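ThermoDBP-single stranded DNA binding protein (Thermoproteus tenax, PDB 3TEK) binds single-stranded DNA in a thermophilic archaeon, probably standing in for the canonical single-stranded DNA-binding protein of its lineage. Local coordinates at residues G62-Q67 against E73-R78; L55-V60 against E83-T88; D94-W99 against L131-D136. One frame throughout, in Å; residues are numbered along the deposited sequence.

How the interactions relate
From the N terminus the chain first lays down strands 13-20 and 23-31, then runs through helix 52-68, where two contacts begin. Interaction 1 closes a tight loop as helix 71-79 folds back on the end of helix 52-68. It is nested inside the wider loop of interaction 2, which brings the start of helix 83-108 to an earlier part of helix 52-68; Phe76 of interaction 1 touches Val60 of interaction 2. Interaction 3 follows in series, returning strand 131-142 to the middle of helix 83-108. Phe85 and Leu56 of interaction 2 both meet Leu131, so helices and edge strand share one interior.

Interaction 1 (G62-Q67 against E73-R78); sequences GSLREQ and ENIFNR
Leu64 overlaps the step from Ile75 to Phe76 with its two methyls. CD1 of Leu64 lies 3.8 Å from CB of Phe76 and near the plane of that ring, at the edge by CD1 of Phe76, so the phenyl is met at its rim and base. The Leu64 and Phe76 side chains run almost at right angles. The other methyl, CD2 of Leu64, touches CG2 of Ile75 at 4.0 Å. With CG1 placed beside the backbone N (chi1 -58°), the CG2 branch of Ile75 is the one that meets Leu64.

Beside this apolar patch, on the exposed side, Arg65 and Glu73 reach out alongside each other and form a salt bridge. NE of Arg65 donates to OE1 of Glu73 at 2.9 Å, with a bent N-H...O angle of 135°; NH2 adds a weak bond to the same OE1 at 3.1 Å. The guanidinium and carboxylate planes are close to parallel, yet NE meets OE1 from well above the carboxylate plane, and OE1 is tilted from the guanidinium plane. The bridge spans the closest backbone approach, 6.1 Å between CA of Arg65 and CA of Glu73.

The short axes pass 8.7 Å apart at 147°, a roughly antiparallel pair of helices, a helical hairpin. Pro126, from the loop between strands 116-124 and 131-142, touches both Leu64 and Ile75, while Phe76 reaches back to Val60 and Ala61 of helix 52-68. Ser63 and Gln67 turn instead to strand 13-20, joining this hairpin to the sheet.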
loop_
_atom_site.group_PDB
_atom_site.type_symbol
_atom_site.label_atom_id
_atom_site.label_comp_id
_atom_site.label_asym_id
_atom_site.label_seq_id
_atom_site.Cartn_x
_atom_site.Cartn_y
_atom_site.Cartn_z
ATOM N N GLY A 62 10.681 -0.756 -5.266
ATOM C CA GLY A 62 11.717 -0.880 -4.246
ATOM C C GLY A 62 11.874 -2.305 -3.741
ATOM O O GLY A 62 12.986 -2.796 -3.639
ATOM N N SER A 63 10.760 -2.973 -3.435
ATOM C CA SER A 63 10.824 -4.372 -2.991
ATOM C C SER A 63 11.374 -5.300 -4.099
ATOM O O SER A 63 12.118 -6.227 -3.811
ATOM C CB SER A 63 9.473 -4.868 -2.503
ATOM O OG SER A 63 8.976 -4.044 -1.443
ATOM N N LEU A 64 11.016 -5.051 -5.349
ATOM C CA LEU A 64 11.515 -5.886 -6.420
ATOM C C LEU A 64 13.041 -5.774 -6.582
ATOM O O LEU A 64 13.722 -6.771 -6.779
ATOM C CB LEU A 64 10.786 -5.589 -7.733
ATOM C CG LEU A 64 9.357 -6.158 -7.824
ATOM C CD1 LEU A 64 8.608 -5.503 -8.926
ATOM C CD2 LEU A 64 9.328 -7.691 -7.990
ATOM N N ARG A 65 13.541 -4.556 -6.495
ATOM C CA ARG A 65 14.975 -4.298 -6.486
ATOM C C ARG A 65 15.674 -4.976 -5.319
ATOM O O ARG A 65 16.724 -5.575 -5.510
ATOM C CB ARG A 65 15.256 -2.795 -6.416
ATOM C CG ARG A 65 14.909 -2.068 -7.672
ATOM C CD ARG A 65 15.434 -0.614 -7.670
ATOM N NE ARG A 65 14.471 0.262 -8.344
ATOM C CZ ARG A 65 13.605 1.077 -7.739
ATOM N NH1 ARG A 65 13.589 1.203 -6.410
ATOM N NH2 ARG A 65 12.773 1.804 -8.483
ATOM N N GLU A 66 15.093 -4.849 -4.120
ATOM C CA GLU A 66 15.627 -5.491 -2.899
ATOM C C GLU A 66 15.791 -6.985 -3.101
ATOM O O GLU A 66 16.883 -7.553 -2.927
ATOM C CB GLU A 66 14.673 -5.290 -1.726
ATOM C CG GLU A 66 14.908 -4.054 -0.928
ATOM C CD GLU A 66 16.007 -4.252 0.115
ATOM O OE1 GLU A 66 15.942 -5.251 0.881
ATOM O OE2 GLU A 66 16.926 -3.402 0.163
ATOM N N GLN A 67 14.698 -7.622 -3.503
ATOM C CA GLN A 67 14.683 -9.074 -3.583
ATOM C C GLN A 67 15.379 -9.696 -4.805
ATOM O O GLN A 67 15.976 -10.762 -4.674
ATOM C CB GLN A 67 13.245 -9.595 -3.454
ATOM C CG GLN A 67 12.615 -9.223 -2.109
ATOM C CD GLN A 67 13.523 -9.523 -0.927
ATOM O OE1 GLN A 67 14.238 -10.531 -0.908
ATOM N NE2 GLN A 67 13.489 -8.651 0.075
ATOM N N GLU A 73 14.116 -4.064 -11.522
ATOM C CA GLU A 73 13.566 -2.965 -12.304
ATOM C C GLU A 73 12.915 -3.426 -13.634
ATOM O O GLU A 73 11.919 -2.866 -14.056
ATOM C CB GLU A 73 14.635 -1.879 -12.532
ATOM C CG GLU A 73 14.074 -0.515 -13.005
ATOM C CD GLU A 73 13.081 0.152 -12.021
ATOM O OE1 GLU A 73 13.039 -0.214 -10.822
ATOM O OE2 GLU A 73 12.335 1.060 -12.460
ATOM N N ASN A 74 13.466 -4.454 -14.276
ATOM C CA ASN A 74 12.842 -5.038 -15.475
ATOM C C ASN A 74 11.497 -5.690 -15.166
ATOM O O ASN A 74 10.574 -5.603 -15.955
ATOM C CB ASN A 74 13.773 -6.060 -16.117
ATOM C CG ASN A 74 15.001 -5.411 -16.698
ATOM O OD1 ASN A 74 14.910 -4.387 -17.350
ATOM N ND2 ASN A 74 16.146 -6.001 -16.473
ATOM N N ILE A 75 11.424 -6.358 -14.017
ATOM C CA ILE A 75 10.204 -7.030 -13.591
ATOM C C ILE A 75 9.180 -5.938 -13.402
ATOM O O ILE A 75 8.081 -6.015 -13.933
ATOM C CB ILE A 75 10.374 -7.811 -12.270
ATOM C CG1 ILE A 75 11.495 -8.867 -12.376
ATOM C CG2 ILE A 75 9.068 -8.511 -11.900
ATOM C CD1 ILE A 75 11.785 -9.655 -11.067
ATOM N N PHE A 76 9.564 -4.905 -12.669
ATOM C CA PHE A 76 8.652 -3.802 -12.387
ATOM C C PHE A 76 8.124 -3.117 -13.647
ATOM O O PHE A 76 6.918 -2.843 -13.760
ATOM C CB PHE A 76 9.290 -2.756 -11.485
ATOM C CG PHE A 76 8.351 -1.645 -11.124
ATOM C CD1 PHE A 76 7.232 -1.897 -10.342
ATOM C CD2 PHE A 76 8.575 -0.356 -11.579
ATOM C CE1 PHE A 76 6.346 -0.892 -10.033
ATOM C CE2 PHE A 76 7.712 0.667 -11.262
ATOM C CZ PHE A 76 6.586 0.402 -10.484
ATOM N N ASN A 77 9.036 -2.831 -14.570
ATOM C CA ASN A 77 8.663 -2.184 -15.833
ATOM C C ASN A 77 7.683 -3.009 -16.653
ATOM O O ASN A 77 6.779 -2.461 -17.258
ATOM C CB ASN A 77 9.912 -1.819 -16.654
ATOM C CG ASN A 77 10.593 -0.573 -16.135
ATOM O OD1 ASN A 77 9.963 0.248 -15.469
ATOM N ND2 ASN A 77 11.891 -0.429 -16.420
ATOM N N ARG A 78 7.845 -4.330 -16.636
ATOM C CA ARG A 78 6.871 -5.197 -17.268
ATOM C C ARG A 78 5.496 -5.138 -16.581
ATOM O O ARG A 78 4.482 -4.927 -17.239
ATOM C CB ARG A 78 7.349 -6.630 -17.268
ATOM C CG ARG A 78 6.311 -7.588 -17.816
ATOM C CD ARG A 78 6.927 -8.923 -18.066
ATOM N NE ARG A 78 7.466 -9.493 -16.842
ATOM C CZ ARG A 78 6.747 -10.115 -15.901
ATOM N NH1 ARG A 78 5.420 -10.239 -16.008
ATOM N NH2 ARG A 78 7.362 -10.606 -14.827
#

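Interaction 2 (L55-V60 against E83-T88)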
loop_
_atom_site.group_PDB
_atom_site.type_symbol
_atom_site.label_atom_id
_atom_site.label_comp_id
_atom_site.label_asym_id
_atom_site.label_seq_id
_atom_site.Cartn_x
_atom_site.Cartn_y
_atom_site.Cartn_z
ATOM N N LEU A 55 2.897 6.109 -3.663
ATOM C CA LEU A 55 3.486 5.412 -2.528
ATOM C C LEU A 55 3.540 3.899 -2.817
ATOM O O LEU A 55 4.565 3.251 -2.607
ATOM C CB LEU A 55 2.713 5.717 -1.233
ATOM C CG LEU A 55 2.706 7.228 -0.827
ATOM C CD1 LEU A 55 1.743 7.500 0.332
ATOM C CD2 LEU A 55 4.105 7.777 -0.514
ATOM N N LEU A 56 2.436 3.357 -3.323
ATOM C CA LEU A 56 2.351 1.918 -3.544
ATOM C C LEU A 56 3.396 1.466 -4.583
ATOM O O LEU A 56 4.059 0.444 -4.425
ATOM C CB LEU A 56 0.943 1.539 -4.011
ATOM C CG LEU A 56 0.728 0.114 -4.462
ATOM C CD1 LEU A 56 0.804 -0.777 -3.257
ATOM C CD2 LEU A 56 -0.612 -0.053 -5.104
ATOM N N PHE A 57 3.521 2.254 -5.634
ATOM C CA PHE A 57 4.398 1.935 -6.754
ATOM C C PHE A 57 5.859 1.965 -6.374
ATOM O O PHE A 57 6.628 1.119 -6.813
ATOM C CB PHE A 57 4.126 2.872 -7.926
ATOM C CG PHE A 57 2.932 2.458 -8.770
ATOM C CD1 PHE A 57 1.782 1.940 -8.187
ATOM C CD2 PHE A 57 2.962 2.593 -10.152
ATOM C CE1 PHE A 57 0.677 1.554 -8.950
ATOM C CE2 PHE A 57 1.840 2.207 -10.937
ATOM C CZ PHE A 57 0.697 1.690 -10.311
ATOM N N GLY A 58 6.231 2.936 -5.551
ATOM C CA GLY A 58 7.575 2.983 -4.988
ATOM C C GLY A 58 7.823 1.798 -4.085
ATOM O O GLY A 58 8.899 1.200 -4.109
ATOM N N ALA A 59 6.804 1.425 -3.312
ATOM C CA ALA A 59 6.918 0.260 -2.444
ATOM C C ALA A 59 7.154 -1.030 -3.252
ATOM O O ALA A 59 8.002 -1.841 -2.888
ATOM C CB ALA A 59 5.666 0.121 -1.528
ATOM N N VAL A 60 6.429 -1.196 -4.355
ATOM C CA VAL A 60 6.590 -2.404 -5.181
ATOM C C VAL A 60 7.935 -2.422 -5.884
ATOM O O VAL A 60 8.634 -3.436 -5.863
ATOM C CB VAL A 60 5.417 -2.526 -6.147
ATOM C CG1 VAL A 60 5.635 -3.617 -7.153
ATOM C CG2 VAL A 60 4.108 -2.722 -5.303
ATOM N N GLU A 83 -2.548 -5.237 -17.141
ATOM C CA GLU A 83 -3.921 -5.168 -16.646
ATOM C C GLU A 83 -4.007 -5.691 -15.221
ATOM O O GLU A 83 -4.667 -5.093 -14.371
ATOM C CB GLU A 83 -4.845 -5.973 -17.576
ATOM C CG GLU A 83 -6.321 -5.920 -17.158
ATOM C CD GLU A 83 -6.731 -6.971 -16.142
ATOM O OE1 GLU A 83 -6.025 -7.978 -15.985
ATOM O OE2 GLU A 83 -7.787 -6.796 -15.487
ATOM N N LYS A 84 -3.343 -6.810 -14.947
ATOM C CA LYS A 84 -3.458 -7.442 -13.623
ATOM C C LYS A 84 -2.926 -6.580 -12.468
ATOM O O LYS A 84 -3.556 -6.487 -11.410
ATOM C CB LYS A 84 -2.752 -8.797 -13.590
ATOM C CG LYS A 84 -3.255 -9.702 -12.492
ATOM C CD LYS A 84 -4.471 -10.520 -12.957
ATOM C CE LYS A 84 -5.401 -10.851 -11.829
ATOM N NZ LYS A 84 -6.471 -11.812 -12.270
ATOM N N PHE A 85 -1.775 -5.973 -12.660
ATOM C CA PHE A 85 -1.221 -5.066 -11.632
ATOM C C PHE A 85 -2.054 -3.821 -11.457
ATOM O O PHE A 85 -2.315 -3.415 -10.327
ATOM C CB PHE A 85 0.194 -4.666 -11.948
ATOM C CG PHE A 85 0.861 -3.832 -10.877
ATOM C CD1 PHE A 85 1.227 -4.394 -9.667
ATOM C CD2 PHE A 85 1.156 -2.504 -11.108
ATOM C CE1 PHE A 85 1.866 -3.627 -8.674
ATOM C CE2 PHE A 85 1.810 -1.722 -10.127
ATOM C CZ PHE A 85 2.166 -2.283 -8.919
ATOM N N ARG A 86 -2.487 -3.221 -12.563
ATOM C CA ARG A 86 -3.267 -1.981 -12.471
ATOM C C ARG A 86 -4.605 -2.264 -11.797
ATOM O O ARG A 86 -5.043 -1.514 -10.913
ATOM C CB ARG A 86 -3.500 -1.336 -13.850
ATOM C CG ARG A 86 -2.263 -0.812 -14.575
ATOM C CD ARG A 86 -1.738 0.485 -13.958
ATOM N NE ARG A 86 -0.408 0.833 -14.494
ATOM C CZ ARG A 86 -0.134 1.818 -15.358
ATOM N NH1 ARG A 86 -1.094 2.629 -15.825
ATOM N NH2 ARG A 86 1.123 1.994 -15.751
ATOM N N GLU A 87 -5.260 -3.348 -12.212
ATOM C CA GLU A 87 -6.555 -3.722 -11.621
ATOM C C GLU A 87 -6.456 -4.060 -10.119
ATOM O O GLU A 87 -7.275 -3.613 -9.323
ATOM C CB GLU A 87 -7.158 -4.913 -12.356
ATOM C CG GLU A 87 -8.354 -5.539 -11.640
ATOM C CD GLU A 87 -9.468 -4.531 -11.433
ATOM O OE1 GLU A 87 -9.463 -3.505 -12.164
ATOM O OE2 GLU A 87 -10.343 -4.741 -10.541
ATOM N N THR A 88 -5.479 -4.867 -9.744
ATOM C CA THR A 88 -5.341 -5.282 -8.350
ATOM C C THR A 88 -4.817 -4.147 -7.457
ATOM O O THR A 88 -5.170 -4.089 -6.297
ATOM C CB THR A 88 -4.531 -6.598 -8.172
ATOM O OG1 THR A 88 -3.163 -6.450 -8.625
ATOM C CG2 THR A 88 -5.240 -7.780 -8.870
#
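Phe85 makes most of the contact from helix 83-88, meeting Phe57 and Val60 with the outer part of its ring. Its CG stands anti to the backbone N (chi1 -175°), which sends the phenyl across the gap. CE2 comes to 3.6 Å from CZ of Phe57 and sits over one face of the Phe57 ring, 3.5 Å above the plane and displaced toward the rim. The ring centroids are 5.2 Å apart and the planes inclined at 53°, so the pair is neither a stack nor edge-to-face. CE1 of Phe85 rests against the Val60 methyls, with CG1 of Val60 at 4.1 Å; the Val60 and Phe85 side chains run toward each other from opposite directions, and both Val60 methyls share the contact.

Next comes Arg86, whose CB starts away from helix 55-60 but whose chain bends back. Its NE lies 4.4 Å from CZ of Phe57, near the plane of that ring at its edge, a loose contact. The polar end is held by the loop before the helix, NE donating to Arg80 O.

Last in the segment, OG1 of Thr88 donates to Lys84 O at 2.8 Å, while Thr88 N reaches the same oxygen from the opposite face of its plane. The Thr88 hydroxyl also bonds Leu131 N, which ties the helix to the edge strand.

With axes 12.7 Å apart at this point and crossing at 131°, the helices meet through the two phenyl rings and Val60 rather than by close backbone approach. This is typical of a two-layer alpha+beta fold, in which helices share a hydrophobic core over one face of an antiparallel sheet.

Interaction 3 (D94-W99 against L131-D136)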
loop_
_atom_site.group_PDB
_atom_site.type_symbol
_atom_site.label_atom_id
_atom_site.label_comp_id
_atom_site.label_asym_id
_atom_site.label_seq_id
_atom_site.Cartn_x
_atom_site.Cartn_y
_atom_site.Cartn_z
ATOM N N ASP A 94 -9.334 0.723 -3.327
ATOM C CA ASP A 94 -10.757 0.724 -2.972
ATOM C C ASP A 94 -11.029 0.003 -1.664
ATOM O O ASP A 94 -11.797 0.483 -0.862
ATOM C CB ASP A 94 -11.604 0.068 -4.065
ATOM C CG ASP A 94 -11.820 0.978 -5.247
ATOM O OD1 ASP A 94 -11.179 2.062 -5.298
ATOM O OD2 ASP A 94 -12.644 0.621 -6.134
ATOM N N GLY A 95 -10.402 -1.155 -1.478
ATOM C CA GLY A 95 -10.575 -1.924 -0.271
ATOM C C GLY A 95 -10.034 -1.204 0.956
ATOM O O GLY A 95 -10.672 -1.228 2.009
ATOM N N LEU A 96 -8.856 -0.589 0.836
ATOM C CA LEU A 96 -8.276 0.174 1.949
ATOM C C LEU A 96 -9.081 1.418 2.282
ATOM O O LEU A 96 -9.274 1.723 3.447
ATOM C CB LEU A 96 -6.851 0.599 1.674
ATOM C CG LEU A 96 -5.740 -0.278 2.279
ATOM C CD1 LEU A 96 -4.408 0.069 1.618
ATOM C CD2 LEU A 96 -5.651 -0.149 3.819
ATOM N N LYS A 97 -9.512 2.129 1.249
ATOM C CA LYS A 97 -10.311 3.329 1.415
ATOM C C LYS A 97 -11.618 2.986 2.094
ATOM O O LYS A 97 -12.057 3.699 3.002
ATOM C CB LYS A 97 -10.577 3.959 0.056
ATOM C CG LYS A 97 -11.230 5.311 0.056
ATOM C CD LYS A 97 -11.223 5.857 -1.373
ATOM C CE LYS A 97 -12.151 7.044 -1.574
ATOM N NZ LYS A 97 -12.424 7.235 -3.042
ATOM N N LYS A 98 -12.236 1.887 1.660
ATOM C CA LYS A 98 -13.488 1.425 2.261
ATOM C C LYS A 98 -13.291 1.041 3.739
ATOM O O LYS A 98 -14.061 1.416 4.622
ATOM C CB LYS A 98 -14.030 0.224 1.480
ATOM C CG LYS A 98 -15.465 -0.161 1.876
ATOM C CD LYS A 98 -16.131 -1.123 0.871
ATOM C CE LYS A 98 -16.201 -2.566 1.377
ATOM N NZ LYS A 98 -17.165 -3.414 0.584
ATOM N N TRP A 99 -12.270 0.250 3.994
ATOM C CA TRP A 99 -11.900 -0.066 5.357
ATOM C C TRP A 99 -11.712 1.214 6.213
ATOM O O TRP A 99 -12.193 1.259 7.346
ATOM C CB TRP A 99 -10.630 -0.922 5.381
ATOM C CG TRP A 99 -10.121 -1.086 6.735
ATOM C CD1 TRP A 99 -10.582 -1.953 7.675
ATOM C CD2 TRP A 99 -9.067 -0.336 7.350
ATOM N NE1 TRP A 99 -9.874 -1.792 8.847
ATOM C CE2 TRP A 99 -8.940 -0.806 8.676
ATOM C CE3 TRP A 99 -8.221 0.681 6.907
ATOM C CZ2 TRP A 99 -7.980 -0.295 9.575
ATOM C CZ3 TRP A 99 -7.258 1.180 7.781
ATOM C CH2 TRP A 99 -7.157 0.701 9.107
ATOM N N LEU A 131 -1.455 -8.642 -7.204
ATOM C CA LEU A 131 -1.199 -8.034 -5.925
ATOM C C LEU A 131 -2.279 -8.528 -4.929
ATOM O O LEU A 131 -3.481 -8.380 -5.190
ATOM C CB LEU A 131 -1.286 -6.535 -6.174
ATOM C CG LEU A 131 -0.835 -5.480 -5.194
ATOM C CD1 LEU A 131 0.418 -5.944 -4.443
ATOM C CD2 LEU A 131 -0.563 -4.126 -5.919
ATOM N N LEU A 132 -1.978 -9.191 -3.822
ATOM C CA LEU A 132 -2.983 -9.707 -2.878
ATOM C C LEU A 132 -2.848 -8.915 -1.585
ATOM O O LEU A 132 -1.740 -8.678 -1.089
ATOM C CB LEU A 132 -2.810 -11.225 -2.636
ATOM C CG LEU A 132 -2.867 -12.127 -3.892
ATOM C CD1 LEU A 132 -2.185 -13.480 -3.673
ATOM C CD2 LEU A 132 -4.323 -12.305 -4.458
ATOM N N TRP A 133 -3.970 -8.429 -1.081
ATOM C CA TRP A 133 -3.999 -7.661 0.153
ATOM C C TRP A 133 -4.200 -8.627 1.324
ATOM O O TRP A 133 -5.163 -9.372 1.324
ATOM C CB TRP A 133 -5.165 -6.691 0.108
ATOM C CG TRP A 133 -5.295 -5.809 1.291
ATOM C CD1 TRP A 133 -4.332 -5.468 2.202
ATOM C CD2 TRP A 133 -6.465 -5.106 1.669
ATOM N NE1 TRP A 133 -4.848 -4.616 3.135
ATOM C CE2 TRP A 133 -6.160 -4.377 2.837
ATOM C CE3 TRP A 133 -7.746 -5.036 1.148
ATOM C CZ2 TRP A 133 -7.090 -3.578 3.484
ATOM C CZ3 TRP A 133 -8.700 -4.240 1.812
ATOM C CH2 TRP A 133 -8.355 -3.527 2.966
ATOM N N ASN A 134 -3.282 -8.599 2.297
ATOM C CA ASN A 134 -3.369 -9.390 3.529
ATOM C C ASN A 134 -4.105 -8.534 4.550
ATOM O O ASN A 134 -3.481 -7.976 5.456
ATOM C CB ASN A 134 -1.945 -9.757 3.984
ATOM C CG ASN A 134 -1.891 -10.847 5.058
ATOM O OD1 ASN A 134 -2.819 -11.634 5.236
ATOM N ND2 ASN A 134 -0.750 -10.910 5.762
ATOM N N ARG A 135 -5.419 -8.384 4.343
ATOM C CA ARG A 135 -6.240 -7.430 5.119
ATOM C C ARG A 135 -6.153 -7.662 6.619
ATOM O O ARG A 135 -6.205 -6.705 7.390
ATOM C CB ARG A 135 -7.751 -7.496 4.770
ATOM C CG ARG A 135 -8.108 -7.636 3.308
ATOM N N ASP A 136 -6.086 -8.937 7.019
ATOM C CA ASP A 136 -6.030 -9.309 8.457
ATOM C C ASP A 136 -4.872 -8.610 9.178
ATOM O O ASP A 136 -4.945 -8.408 10.377
ATOM C CB ASP A 136 -5.876 -10.824 8.659
ATOM C CG ASP A 136 -7.104 -11.622 8.202
ATOM O OD1 ASP A 136 -8.158 -11.002 7.907
ATOM O OD2 ASP A 136 -7.002 -12.882 8.176
#
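Trp133 points its indole at helix 94-99: chi1 near 180° (-178°) swings CG off the strand and carries the six-membered ring up to the helix. Beyond CB and CG, NE1 hydrogen-bonds Thr120 OG1 on the adjacent strand, which helps fix the ring's rotation. CE2 and CZ2 slide under Leu96: CZ2 lies 3.7 Å from CD2 of Leu96, whose CG sits 3.6 Å above the ring plane. The opposite face carries the CG of Arg135, two residues further along the chain, 3.3 Å from the plane and likewise toward the rim, so the indole is sandwiched between the two side chains. The inverse gamma turn centred on Asn134 bends the backbone between Trp133 and Arg135.

At the tip, CZ3 is 3.4 Å from Gly95 C and CH2 is 3.4 Å from Gly95 O. Lacking a side chain, Gly95 lets the six-membered ring press directly on the helix backbone. CH2 also meets Trp99 CB, 4.2 Å away near the ring plane.

Trp133 also touches Leu122, and Leu96 and Trp99 rest on Ile118, both of strand 116-124: a helix-on-sheet core contact of this two-layer alpha+beta domain.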